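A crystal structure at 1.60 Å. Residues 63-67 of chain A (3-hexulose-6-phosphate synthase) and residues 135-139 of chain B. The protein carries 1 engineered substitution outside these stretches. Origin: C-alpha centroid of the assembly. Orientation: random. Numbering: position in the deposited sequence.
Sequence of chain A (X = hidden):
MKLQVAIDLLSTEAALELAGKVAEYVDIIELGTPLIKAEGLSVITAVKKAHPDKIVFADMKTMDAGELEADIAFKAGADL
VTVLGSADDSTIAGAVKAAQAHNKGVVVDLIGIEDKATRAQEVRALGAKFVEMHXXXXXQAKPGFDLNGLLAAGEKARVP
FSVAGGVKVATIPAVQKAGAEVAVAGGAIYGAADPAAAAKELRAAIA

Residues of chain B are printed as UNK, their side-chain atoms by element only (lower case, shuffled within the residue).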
ATOM      1  N   MET A  63      -4.025   2.702   2.281  1.00  6.00           N
ATOM      2  CA  MET A  63      -5.322   2.099   2.005  1.00  6.95           C
ATOM      3  C   MET A  63      -6.210   2.096   3.247  1.00  8.87           C
ATOM      4  O   MET A  63      -7.429   1.980   3.146  1.00  9.90           O
ATOM      5  CB  MET A  63      -5.130   0.669   1.503  1.00  8.06           C
ATOM      6  CG  MET A  63      -6.407  -0.037   1.079  1.00  9.07           C
ATOM      7  SD  MET A  63      -7.240   0.767  -0.306  1.00 10.98           S
ATOM      8  CE  MET A  63      -8.899   0.105  -0.113  1.00 15.28           C
ATOM      9  N   ASP A  64      -5.591   2.218   4.416  1.00  6.66           N
ATOM     10  CA  ASP A  64      -6.331   2.225   5.673  1.00  8.67           C
ATOM     11  C   ASP A  64      -5.516   2.960   6.732  1.00  9.15           C
ATOM     12  O   ASP A  64      -4.301   3.097   6.589  1.00 10.36           O
ATOM     13  CB  ASP A  64      -6.623   0.787   6.107  1.00  8.78           C
ATOM     14  CG  ASP A  64      -7.465   0.713   7.367  1.00  9.73           C
ATOM     15  OD1 ASP A  64      -8.416   1.514   7.502  1.00 10.38           O
ATOM     16  OD2 ASP A  64      -7.175  -0.155   8.216  1.00 12.33           O
ATOM     17  N   ALA A  65      -6.181   3.424   7.788  1.00  9.87           N
ATOM     18  CA  ALA A  65      -5.518   4.184   8.850  1.00 10.16           C
ATOM     19  C   ALA A  65      -4.881   5.400   8.175  1.00  9.75           C
ATOM     20  O   ALA A  65      -3.673   5.628   8.262  1.00 11.17           O
ATOM     21  CB  ALA A  65      -4.452   3.334   9.539  1.00 11.73           C
ATOM     22  N   GLY A  66      -5.719   6.167   7.486  1.00 10.05           N
ATOM     23  CA  GLY A  66      -5.247   7.331   6.762  1.00  8.16           C
ATOM     24  C   GLY A  66      -4.515   8.369   7.584  1.00  7.47           C
ATOM     25  O   GLY A  66      -3.445   8.840   7.190  1.00  8.98           O
ATOM     26  N   GLU A  67      -5.084   8.740   8.723  1.00  7.89           N
ATOM     27  CA  GLU A  67      -4.450   9.748   9.563  1.00  7.39           C
ATOM     28  C   GLU A  67      -3.103   9.262  10.087  1.00  8.70           C
ATOM     29  O   GLU A  67      -2.125  10.008  10.072  1.00  8.20           O
ATOM     30  CB  GLU A  67      -5.365  10.107  10.729  1.00  9.19           C
ATOM     31  CG  GLU A  67      -4.894  11.304  11.530  1.00 10.61           C
ATOM     32  CD  GLU A  67      -5.815  11.602  12.686  1.00 11.82           C
ATOM     33  OE1 GLU A  67      -6.003  10.701  13.531  1.00 14.41           O
ATOM     34  OE2 GLU A  67      -6.359  12.722  12.745  1.00 12.19           O
TER
ATOM     35  N   UNK B 135     -12.065  -5.717   6.891  1.00 12.04           N
ATOM     36  CA  UNK B 135     -12.665  -4.406   7.145  1.00 11.35           C
ATOM     37  C   UNK B 135     -11.583  -3.637   7.909  1.00 11.73           C
ATOM     38  O   UNK B 135     -11.144  -4.069   8.974  1.00 10.37           O
ATOM     39  c   UNK B 135     -13.930  -4.540   8.004  1.00 13.24           C
ATOM     40  N   UNK B 136     -11.148  -2.509   7.355  1.00 11.55           N
ATOM     41  CA  UNK B 136     -10.097  -1.734   7.990  1.00 11.07           C
ATOM     42  C   UNK B 136     -10.469  -0.979   9.252  1.00 11.02           C
ATOM     43  O   UNK B 136     -11.631  -0.933   9.658  1.00 10.83           O
ATOM     44  N   UNK B 137      -9.460  -0.370   9.866  1.00 11.78           N
ATOM     45  CA  UNK B 137      -9.647   0.386  11.092  1.00 12.90           C
ATOM     46  C   UNK B 137     -10.560   1.594  10.900  1.00 12.37           C
ATOM     47  O   UNK B 137     -11.376   1.898  11.766  1.00 12.53           O
ATOM     48  c   UNK B 137      -7.269  -0.319  11.769  1.00 17.57           C
ATOM     49  c   UNK B 137      -6.003   0.210  12.426  1.00 20.41           C
ATOM     50  c   UNK B 137      -7.857  -1.467  12.585  1.00 19.25           C
ATOM     51  c   UNK B 137      -8.287   0.823  11.637  1.00 16.25           C
ATOM     52  N   UNK B 138     -10.430   2.285   9.770  1.00 11.90           N
ATOM     53  CA  UNK B 138     -11.280   3.445   9.527  1.00 11.34           C
ATOM     54  C   UNK B 138     -12.732   3.012   9.344  1.00 11.04           C
ATOM     55  O   UNK B 138     -13.650   3.654   9.858  1.00 12.09           O
ATOM     56  c   UNK B 138      -9.482   4.967   8.576  1.00 12.40           C
ATOM     57  o   UNK B 138      -8.608   5.011   7.681  1.00  9.28           O
ATOM     58  c   UNK B 138     -10.787   4.235   8.306  1.00 10.95           C
ATOM     59  o   UNK B 138      -9.335   5.512   9.693  1.00 15.00           O
ATOM     60  N   UNK B 139     -12.937   1.914   8.627  1.00 10.66           N
ATOM     61  CA  UNK B 139     -14.284   1.405   8.406  1.00 11.39           C
ATOM     62  C   UNK B 139     -14.913   0.949   9.725  1.00 12.33           C
ATOM     63  O   UNK B 139     -16.092   1.189   9.979  1.00 12.55           O
ATOM     64  o   UNK B 139     -16.593  -2.205   5.987  1.00 17.78           O
ATOM     65  c   UNK B 139     -14.251   0.237   7.418  1.00 12.64           C
ATOM     66  c   UNK B 139     -15.606  -0.406   7.185  1.00 13.31           C
ATOM     67  o   UNK B 139     -14.469  -1.788   5.614  1.00 16.79           O
ATOM     68  c   UNK B 139     -15.549  -1.548   6.192  1.00 16.54           C
TER
HETATM   69  O   HOH W   1     -10.921   1.248   6.671  1.00 13.74           O
HETATM   70  O   HOH W   2      -7.676   7.648   9.823  1.00 10.18           O

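Position 135 of chain B carries a single side-chain carbon, which points away from chain A; its CB lies 8.1 Å from OD2 of Asp A64, its nearest approach to the stretch. This is alanine, and Ala B135 makes no contact.

Position 136 has no side-chain atoms. Its CA lies 3.3 Å from OD2 of Asp A64, and an ideal CB would point toward chain A and sit 2.6 Å from CG of Asp A64, a clash. The residue is glycine. Gly B136 occupies the N-cap position of the following helix, and its bare CA leaves room for the carboxylate of Asp A64 to approach the start of that helix.

Position 137 bears four carbons, forked at the second. The backbone N donates a hydrogen bond to OD2 of Asp A64 (2.8 Å), and the branching carbon lies 3.6 Å from the same OD2. The fork identifies leucine. Leu B137 adopts chi1 m and chi2 t; its CA-to-CB bond points sideways, and the residue remains exposed.

At position 138 there are two carbons, the second carrying two oxygens: a short carboxylate on a CA-to-CB bond that points toward the stretch of chain A. One oxygen accepts a hydrogen bond from N of Gly A66 at 3.1 Å and lies 2.9 Å from N of Ala A65; the other accepts one from a water bound by N of Glu A67. These atoms identify aspartate. The backbone N of Asp B138 donates to OD1 of Asp A64 (3.1 Å), almost linearly.

Position 139 has three carbons in line, the third carrying two oxygens, in a fully extended conformation; its nearest approach to the stretch is the 6.0 Å from CB to OD1 of Asp A64. This is glutamate. Glu B139 takes part through its backbone, its N donating to a water that donates to OD1 of Asp A64.

The contact is a reciprocal exchange between two helix starts. Asp A64 offers its carboxylate to the free amides of Leu B137 and Asp B138, while OD2 of Asp B138 accepts from Gly A66, just after the N-cap residue Ala A65. The exchange brings like charges close, with OD1 of Asp A64 and OD2 of Asp B138 3.5 Å apart, but each carboxylate accepts backbone N-H hydrogen bonds, two at Asp A64 and one at Asp B138, which can help offset the repulsion. Two waters extend the pattern to the amides of Glu B139 and Glu A67.

Chain B 135-139: AGLDE
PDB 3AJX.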